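Local coordinates for protein Ac-ASP-7 (Ancylostoma caninum, PDB 3S6S) that is a secreted hookworm protein of the SCP/TAPS (pathogenesis-related) family, of unknown function but probably involved in the interaction between parasite and host, at residues I22-I33 and M106-F117. Sequence-based numbering, arbitrary orientation.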
ATOM      1  N   ILE A  22       8.696   0.516  -2.127  1.00 22.78           N
ATOM      2  CA  ILE A  22       7.312   0.030  -2.178  1.00 29.35           C
ATOM      3  C   ILE A  22       6.330   1.007  -1.518  1.00 26.32           C
ATOM      4  O   ILE A  22       5.238   1.294  -2.039  1.00 23.33           O
ATOM      5  CB  ILE A  22       7.209  -1.370  -1.542  1.00 25.23           C
ATOM      6  CG1 ILE A  22       8.093  -2.344  -2.327  1.00 23.47           C
ATOM      7  CG2 ILE A  22       5.744  -1.833  -1.474  1.00 22.71           C
ATOM      8  CD1 ILE A  22       8.248  -3.726  -1.688  1.00 27.41           C
ATOM      9  N   ASP A  23       6.755   1.539  -0.376  1.00 29.47           N
ATOM     10  CA  ASP A  23       5.979   2.526   0.347  1.00 26.01           C
ATOM     11  C   ASP A  23       5.825   3.812  -0.453  1.00 23.86           C
ATOM     12  O   ASP A  23       4.748   4.410  -0.473  1.00 23.51           O
ATOM     13  CB  ASP A  23       6.622   2.811   1.696  1.00 26.64           C
ATOM     14  CG  ASP A  23       5.939   3.931   2.426  1.00 27.86           C
ATOM     15  OD1 ASP A  23       6.352   5.103   2.249  1.00 27.44           O
ATOM     16  OD2 ASP A  23       4.976   3.638   3.159  1.00 28.62           O
ATOM     17  N   THR A  24       6.891   4.225  -1.130  1.00 23.39           N
ATOM     18  CA  THR A  24       6.828   5.448  -1.928  1.00 26.04           C
ATOM     19  C   THR A  24       5.950   5.258  -3.163  1.00 26.39           C
ATOM     20  O   THR A  24       5.160   6.138  -3.522  1.00 25.11           O
ATOM     21  CB  THR A  24       8.229   5.952  -2.338  1.00 30.01           C
ATOM     22  OG1 THR A  24       8.957   6.361  -1.164  1.00 33.13           O
ATOM     23  CG2 THR A  24       8.102   7.135  -3.268  1.00 20.81           C
ATOM     24  N   PHE A  25       6.067   4.093  -3.791  1.00 24.61           N
ATOM     25  CA  PHE A  25       5.197   3.754  -4.901  1.00 23.75           C
ATOM     26  C   PHE A  25       3.732   3.815  -4.482  1.00 27.11           C
ATOM     27  O   PHE A  25       2.902   4.405  -5.164  1.00 29.32           O
ATOM     28  CB  PHE A  25       5.523   2.359  -5.428  1.00 27.43           C
ATOM     29  CG  PHE A  25       4.537   1.852  -6.441  1.00 27.25           C
ATOM     30  CD1 PHE A  25       3.375   1.205  -6.034  1.00 26.34           C
ATOM     31  CD2 PHE A  25       4.780   2.011  -7.805  1.00 25.81           C
ATOM     32  CE1 PHE A  25       2.463   0.731  -6.964  1.00 29.14           C
ATOM     33  CE2 PHE A  25       3.875   1.558  -8.747  1.00 28.91           C
ATOM     34  CZ  PHE A  25       2.713   0.903  -8.328  1.00 32.21           C
ATOM     35  N   HIS A  26       3.407   3.191  -3.358  1.00 29.34           N
ATOM     36  CA  HIS A  26       2.033   3.233  -2.861  1.00 25.27           C
ATOM     37  C   HIS A  26       1.571   4.638  -2.525  1.00 25.05           C
ATOM     38  O   HIS A  26       0.574   5.113  -3.065  1.00 24.17           O
ATOM     39  CB  HIS A  26       1.870   2.348  -1.621  1.00 23.40           C
ATOM     40  CG  HIS A  26       1.680   0.901  -1.942  1.00 28.77           C
ATOM     41  ND1 HIS A  26       2.725   0.073  -2.291  1.00 28.47           N
ATOM     42  CD2 HIS A  26       0.565   0.134  -1.971  1.00 25.37           C
ATOM     43  CE1 HIS A  26       2.262  -1.147  -2.499  1.00 27.91           C
ATOM     44  NE2 HIS A  26       0.953  -1.133  -2.322  1.00 24.03           N
ATOM     45  N   ASN A  27       2.281   5.310  -1.619  1.00 23.63           N
ATOM     46  CA  ASN A  27       1.755   6.576  -1.111  1.00 24.71           C
ATOM     47  C   ASN A  27       1.917   7.739  -2.073  1.00 26.43           C
ATOM     48  O   ASN A  27       1.077   8.656  -2.112  1.00 25.44           O
ATOM     49  CB  ASN A  27       2.273   6.881   0.298  1.00 24.98           C
ATOM     50  CG  ASN A  27       1.580   6.028   1.353  1.00 27.80           C
ATOM     51  OD1 ASN A  27       0.337   5.995   1.428  1.00 25.23           O
ATOM     52  ND2 ASN A  27       2.371   5.293   2.135  1.00 25.70           N
ATOM     53  N   GLY A  28       2.976   7.679  -2.878  1.00 26.20           N
ATOM     54  CA  GLY A  28       3.126   8.604  -3.987  1.00 26.02           C
ATOM     55  C   GLY A  28       1.925   8.583  -4.919  1.00 31.21           C
ATOM     56  O   GLY A  28       1.400   9.632  -5.300  1.00 35.18           O
ATOM     57  N   LEU A  29       1.469   7.386  -5.287  1.00 29.14           N
ATOM     58  CA  LEU A  29       0.349   7.296  -6.202  1.00 28.55           C
ATOM     59  C   LEU A  29      -0.873   7.846  -5.497  1.00 31.74           C
ATOM     60  O   LEU A  29      -1.614   8.656  -6.041  1.00 33.87           O
ATOM     61  CB  LEU A  29       0.104   5.854  -6.614  1.00 32.69           C
ATOM     62  CG  LEU A  29      -0.366   5.593  -8.048  1.00 35.99           C
ATOM     63  CD1 LEU A  29      -1.128   4.295  -8.087  1.00 29.25           C
ATOM     64  CD2 LEU A  29      -1.219   6.728  -8.596  1.00 36.59           C
ATOM     65  N   ARG A  30      -1.066   7.404  -4.264  1.00 28.58           N
ATOM     66  CA  ARG A  30      -2.239   7.794  -3.509  1.00 31.30           C
ATOM     67  C   ARG A  30      -2.356   9.284  -3.360  1.00 31.79           C
ATOM     68  O   ARG A  30      -3.455   9.832  -3.437  1.00 30.18           O
ATOM     69  CB  ARG A  30      -2.206   7.173  -2.124  1.00 29.95           C
ATOM     70  CG  ARG A  30      -2.536   5.716  -2.137  1.00 27.36           C
ATOM     71  CD  ARG A  30      -2.647   5.218  -0.724  1.00 31.10           C
ATOM     72  NE  ARG A  30      -3.440   4.018  -0.773  1.00 37.67           N
ATOM     73  CZ  ARG A  30      -4.569   3.832  -0.121  1.00 32.41           C
ATOM     74  NH1 ARG A  30      -5.043   4.752   0.707  1.00 30.49           N
ATOM     75  NH2 ARG A  30      -5.199   2.689  -0.291  1.00 36.81           N
ATOM     76  N   GLN A  31      -1.221   9.926  -3.099  1.00 30.94           N
ATOM     77  CA  GLN A  31      -1.176  11.369  -2.955  1.00 35.10           C
ATOM     78  C   GLN A  31      -1.630  12.052  -4.252  1.00 36.24           C
ATOM     79  O   GLN A  31      -2.433  12.977  -4.222  1.00 38.39           O
ATOM     80  CB  GLN A  31       0.228  11.836  -2.552  1.00 29.59           C
ATOM     81  CG  GLN A  31       0.326  13.332  -2.472  1.00 38.35           C
ATOM     82  CD  GLN A  31       1.641  13.813  -1.902  1.00 38.35           C
ATOM     83  OE1 GLN A  31       1.671  14.448  -0.849  1.00 37.79           O
ATOM     84  NE2 GLN A  31       2.732  13.523  -2.597  1.00 30.04           N
ATOM     85  N   ARG A  32      -1.134  11.570  -5.388  1.00 36.48           N
ATOM     86  CA  ARG A  32      -1.519  12.132  -6.680  1.00 38.96           C
ATOM     87  C   ARG A  32      -2.990  11.890  -6.988  1.00 36.77           C
ATOM     88  O   ARG A  32      -3.670  12.750  -7.550  1.00 38.48           O
ATOM     89  CB  ARG A  32      -0.634  11.577  -7.794  1.00 39.83           C
ATOM     90  CG  ARG A  32       0.805  12.063  -7.721  1.00 45.29           C
ATOM     91  CD  ARG A  32       1.763  11.035  -8.319  1.00 49.32           C
ATOM     92  NE  ARG A  32       1.249  10.468  -9.563  1.00 46.83           N
ATOM     93  CZ  ARG A  32       1.635   9.297 -10.064  1.00 53.43           C
ATOM     94  NH1 ARG A  32       2.537   8.556  -9.417  1.00 48.40           N
ATOM     95  NH2 ARG A  32       1.108   8.857 -11.203  1.00 56.33           N
ATOM     96  N   ILE A  33      -3.496  10.727  -6.607  1.00 37.72           N
ATOM     97  CA  ILE A  33      -4.914  10.456  -6.813  1.00 34.72           C
ATOM     98  C   ILE A  33      -5.773  11.383  -5.964  1.00 38.72           C
ATOM     99  O   ILE A  33      -6.774  11.919  -6.445  1.00 41.71           O
ATOM    100  CB  ILE A  33      -5.266   9.009  -6.527  1.00 34.87           C
ATOM    101  CG1 ILE A  33      -4.458   8.099  -7.446  1.00 36.37           C
ATOM    102  CG2 ILE A  33      -6.766   8.777  -6.716  1.00 37.21           C
ATOM    103  CD1 ILE A  33      -4.957   6.690  -7.482  1.00 30.73           C
ATOM    104  N   MET A 106      -3.987  -2.753  -8.734  1.00 26.74           N
ATOM    105  CA  MET A 106      -4.005  -1.338  -8.409  1.00 27.42           C
ATOM    106  C   MET A 106      -5.266  -0.914  -7.652  1.00 29.87           C
ATOM    107  O   MET A 106      -5.222   0.038  -6.884  1.00 30.20           O
ATOM    108  CB  MET A 106      -3.788  -0.485  -9.658  1.00 26.03           C
ATOM    109  CG  MET A 106      -2.374  -0.589 -10.231  1.00 28.69           C
ATOM    110  SD  MET A 106      -1.076  -0.007  -9.104  1.00 30.25           S
ATOM    111  CE  MET A 106      -0.476  -1.548  -8.490  1.00 27.65           C
ATOM    112  N   ARG A 107      -6.378  -1.618  -7.856  1.00 25.68           N
ATOM    113  CA  ARG A 107      -7.567  -1.376  -7.044  1.00 27.97           C
ATOM    114  C   ARG A 107      -7.269  -1.430  -5.551  1.00 29.42           C
ATOM    115  O   ARG A 107      -7.747  -0.588  -4.790  1.00 27.02           O
ATOM    116  CB  ARG A 107      -8.660  -2.391  -7.342  1.00 29.51           C
ATOM    117  CG  ARG A 107      -9.604  -1.993  -8.428  1.00 33.08           C
ATOM    118  CD  ARG A 107     -10.826  -2.893  -8.348  1.00 37.60           C
ATOM    119  NE  ARG A 107     -11.941  -2.188  -7.744  1.00 35.48           N
ATOM    120  CZ  ARG A 107     -12.706  -2.680  -6.786  1.00 40.58           C
ATOM    121  NH1 ARG A 107     -12.478  -3.912  -6.325  1.00 37.46           N
ATOM    122  NH2 ARG A 107     -13.705  -1.940  -6.307  1.00 34.78           N
ATOM    123  N   GLN A 108      -6.502  -2.432  -5.126  1.00 26.65           N
ATOM    124  CA  GLN A 108      -6.132  -2.527  -3.718  1.00 25.60           C
ATOM    125  C   GLN A 108      -5.170  -1.404  -3.306  1.00 25.28           C
ATOM    126  O   GLN A 108      -5.370  -0.737  -2.291  1.00 24.31           O
ATOM    127  CB  GLN A 108      -5.521  -3.892  -3.414  1.00 23.31           C
ATOM    128  CG  GLN A 108      -5.010  -4.014  -1.995  1.00 24.46           C
ATOM    129  CD  GLN A 108      -6.130  -4.022  -0.962  1.00 29.42           C
ATOM    130  OE1 GLN A 108      -6.851  -5.025  -0.809  1.00 27.80           O
ATOM    131  NE2 GLN A 108      -6.288  -2.901  -0.242  1.00 24.21           N
ATOM    132  N   VAL A 109      -4.134  -1.199  -4.116  1.00 26.31           N
ATOM    133  CA  VAL A 109      -3.096  -0.207  -3.860  1.00 24.98           C
ATOM    134  C   VAL A 109      -3.685   1.169  -3.579  1.00 26.77           C
ATOM    135  O   VAL A 109      -3.184   1.949  -2.767  1.00 26.27           O
ATOM    136  CB  VAL A 109      -2.184  -0.089  -5.097  1.00 25.42           C
ATOM    137  CG1 VAL A 109      -1.235   1.115  -4.979  1.00 24.08           C
ATOM    138  CG2 VAL A 109      -1.420  -1.396  -5.300  1.00 23.26           C
ATOM    139  N   VAL A 110      -4.803   1.424  -4.224  1.00 26.11           N
ATOM    140  CA  VAL A 110      -5.300   2.770  -4.424  1.00 28.78           C
ATOM    141  C   VAL A 110      -6.610   3.054  -3.647  1.00 29.58           C
ATOM    142  O   VAL A 110      -7.088   4.186  -3.617  1.00 32.05           O
ATOM    143  CB  VAL A 110      -5.410   2.974  -5.966  1.00 31.29           C
ATOM    144  CG1 VAL A 110      -6.775   3.453  -6.418  1.00 30.90           C
ATOM    145  CG2 VAL A 110      -4.247   3.813  -6.473  1.00 26.98           C
ATOM    146  N   TYR A 111      -7.143   2.011  -3.000  1.00 25.36           N
ATOM    147  CA  TYR A 111      -8.375   2.046  -2.212  1.00 28.13           C
ATOM    148  C   TYR A 111      -8.273   3.042  -1.062  1.00 31.67           C
ATOM    149  O   TYR A 111      -7.517   2.820  -0.121  1.00 28.88           O
ATOM    150  CB  TYR A 111      -8.637   0.643  -1.642  1.00 26.14           C
ATOM    151  CG  TYR A 111      -9.914   0.475  -0.851  1.00 26.50           C
ATOM    152  CD1 TYR A 111      -9.977  -0.409   0.213  1.00 29.18           C
ATOM    153  CD2 TYR A 111     -11.070   1.176  -1.189  1.00 29.25           C
ATOM    154  CE1 TYR A 111     -11.153  -0.579   0.936  1.00 31.01           C
ATOM    155  CE2 TYR A 111     -12.237   1.020  -0.473  1.00 25.61           C
ATOM    156  CZ  TYR A 111     -12.273   0.145   0.587  1.00 31.45           C
ATOM    157  OH  TYR A 111     -13.442  -0.023   1.295  1.00 34.22           O
ATOM    158  N   PRO A 112      -9.051   4.139  -1.124  1.00 33.91           N
ATOM    159  CA  PRO A 112      -8.917   5.255  -0.167  1.00 28.58           C
ATOM    160  C   PRO A 112      -9.178   4.892   1.294  1.00 28.18           C
ATOM    161  O   PRO A 112      -8.784   5.657   2.165  1.00 31.74           O
ATOM    162  CB  PRO A 112      -9.959   6.266  -0.659  1.00 30.75           C
ATOM    163  CG  PRO A 112     -10.151   5.934  -2.110  1.00 32.51           C
ATOM    164  CD  PRO A 112     -10.023   4.439  -2.189  1.00 30.02           C
ATOM    165  N   LYS A 113      -9.786   3.738   1.565  1.00 30.02           N
ATOM    166  CA  LYS A 113     -10.147   3.383   2.940  1.00 30.22           C
ATOM    167  C   LYS A 113      -9.226   2.347   3.583  1.00 30.67           C
ATOM    168  O   LYS A 113      -9.410   1.977   4.745  1.00 27.70           O
ATOM    169  CB  LYS A 113     -11.609   2.945   3.024  1.00 31.58           C
ATOM    170  CG  LYS A 113     -12.562   4.053   2.615  1.00 34.75           C
ATOM    171  CD  LYS A 113     -14.037   3.647   2.660  1.00 33.59           C
ATOM    172  CE  LYS A 113     -14.913   4.860   2.299  1.00 29.43           C
ATOM    173  NZ  LYS A 113     -16.347   4.504   2.213  1.00 36.90           N
ATOM    174  N   ALA A 114      -8.242   1.869   2.828  1.00 28.41           N
ATOM    175  CA  ALA A 114      -7.138   1.141   3.442  1.00 28.89           C
ATOM    176  C   ALA A 114      -6.298   2.161   4.214  1.00 24.80           C
ATOM    177  O   ALA A 114      -6.170   3.298   3.781  1.00 27.59           O
ATOM    178  CB  ALA A 114      -6.300   0.415   2.377  1.00 24.10           C
ATOM    179  N   THR A 115      -5.739   1.769   5.352  1.00 23.57           N
ATOM    180  CA  THR A 115      -4.989   2.706   6.188  1.00 22.17           C
ATOM    181  C   THR A 115      -3.623   2.194   6.614  1.00 27.21           C
ATOM    182  O   THR A 115      -2.816   2.959   7.165  1.00 27.05           O
ATOM    183  CB  THR A 115      -5.744   3.064   7.482  1.00 25.21           C
ATOM    184  OG1 THR A 115      -5.674   1.971   8.401  1.00 22.23           O
ATOM    185  CG2 THR A 115      -7.186   3.434   7.196  1.00 25.42           C
ATOM    186  N   ARG A 116      -3.371   0.901   6.399  1.00 23.39           N
ATOM    187  CA  ARG A 116      -2.059   0.344   6.669  1.00 26.06           C
ATOM    188  C   ARG A 116      -1.786  -0.914   5.862  1.00 26.42           C
ATOM    189  O   ARG A 116      -2.720  -1.589   5.407  1.00 27.34           O
ATOM    190  CB  ARG A 116      -1.815   0.121   8.172  1.00 28.70           C
ATOM    191  CG  ARG A 116      -2.871  -0.655   8.897  1.00 30.15           C
ATOM    192  CD  ARG A 116      -2.396  -1.004  10.307  1.00 31.31           C
ATOM    193  NE  ARG A 116      -2.781  -0.007  11.299  1.00 36.08           N
ATOM    194  CZ  ARG A 116      -2.061   0.282  12.387  1.00 40.36           C
ATOM    195  NH1 ARG A 116      -0.907  -0.342  12.615  1.00 31.64           N
ATOM    196  NH2 ARG A 116      -2.484   1.209  13.240  1.00 37.26           N
ATOM    197  N   PHE A 117      -0.496  -1.192   5.668  1.00 20.88           N
ATOM    198  CA  PHE A 117      -0.045  -2.334   4.901  1.00 22.25           C
ATOM    199  C   PHE A 117       1.389  -2.673   5.281  1.00 25.47           C
ATOM    200  O   PHE A 117       2.072  -1.879   5.912  1.00 28.03           O
ATOM    201  CB  PHE A 117      -0.127  -2.051   3.393  1.00 22.30           C
ATOM    202  CG  PHE A 117       1.021  -1.213   2.848  1.00 25.04           C
ATOM    203  CD1 PHE A 117       1.432  -0.047   3.483  1.00 27.33           C
ATOM    204  CD2 PHE A 117       1.680  -1.593   1.687  1.00 26.21           C
ATOM    205  CE1 PHE A 117       2.470   0.728   2.955  1.00 23.91           C
ATOM    206  CE2 PHE A 117       2.723  -0.830   1.164  1.00 21.91           C
ATOM    207  CZ  PHE A 117       3.118   0.331   1.801  1.00 24.33           C
TER
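The axes of segments 22-33 and 106-110, parts of helices 16-34 and 103-110, cross at a steep 77° and approach to 10.2 Å; the chain then turns so that strand 116-123 starts alongside the first helix. Arg30 makes the polar link. Its chain is extended from CG to NE and carries the guanidinium to the backbone carbonyls of Val109 and Tyr111. Arg30 NE bonds to Val109 O at 2.9 Å, and Arg30 NH2 reaches the same oxygen at 3.3 Å, a side-on grip in the guanidinium plane. NH2 also lies very close to Tyr111 O, in the type I turn 111-114, too close for the modelled length to be trusted. NH1 bonds to Tyr48 O, so the buried charge is held by backbone oxygens of a helix and of a loop.

Phe117 CE2 lies over the centre of one face of the His26 imidazole, 3.6 Å from His26 ND1, with the ring planes oblique at 43°. Val109 CG1 comes in obliquely, 3.6 Å from His26 CD2. The imidazole is fixed at both nitrogens: ND1 donates to Ile22 O, one turn back, and NE2 bonds to Tyr140 OH. Met106 SD meets the edge of the Phe25 ring, 4.0 Å from Phe25 CZ, a Met-aromatic contact. Leu29 CD1 packs on Val110 CG2 at 3.5 Å.

These contacts join two helices and a central strand in the buried core of the alpha-beta-alpha sandwich characteristic of SCP/TAPS (CAP) proteins.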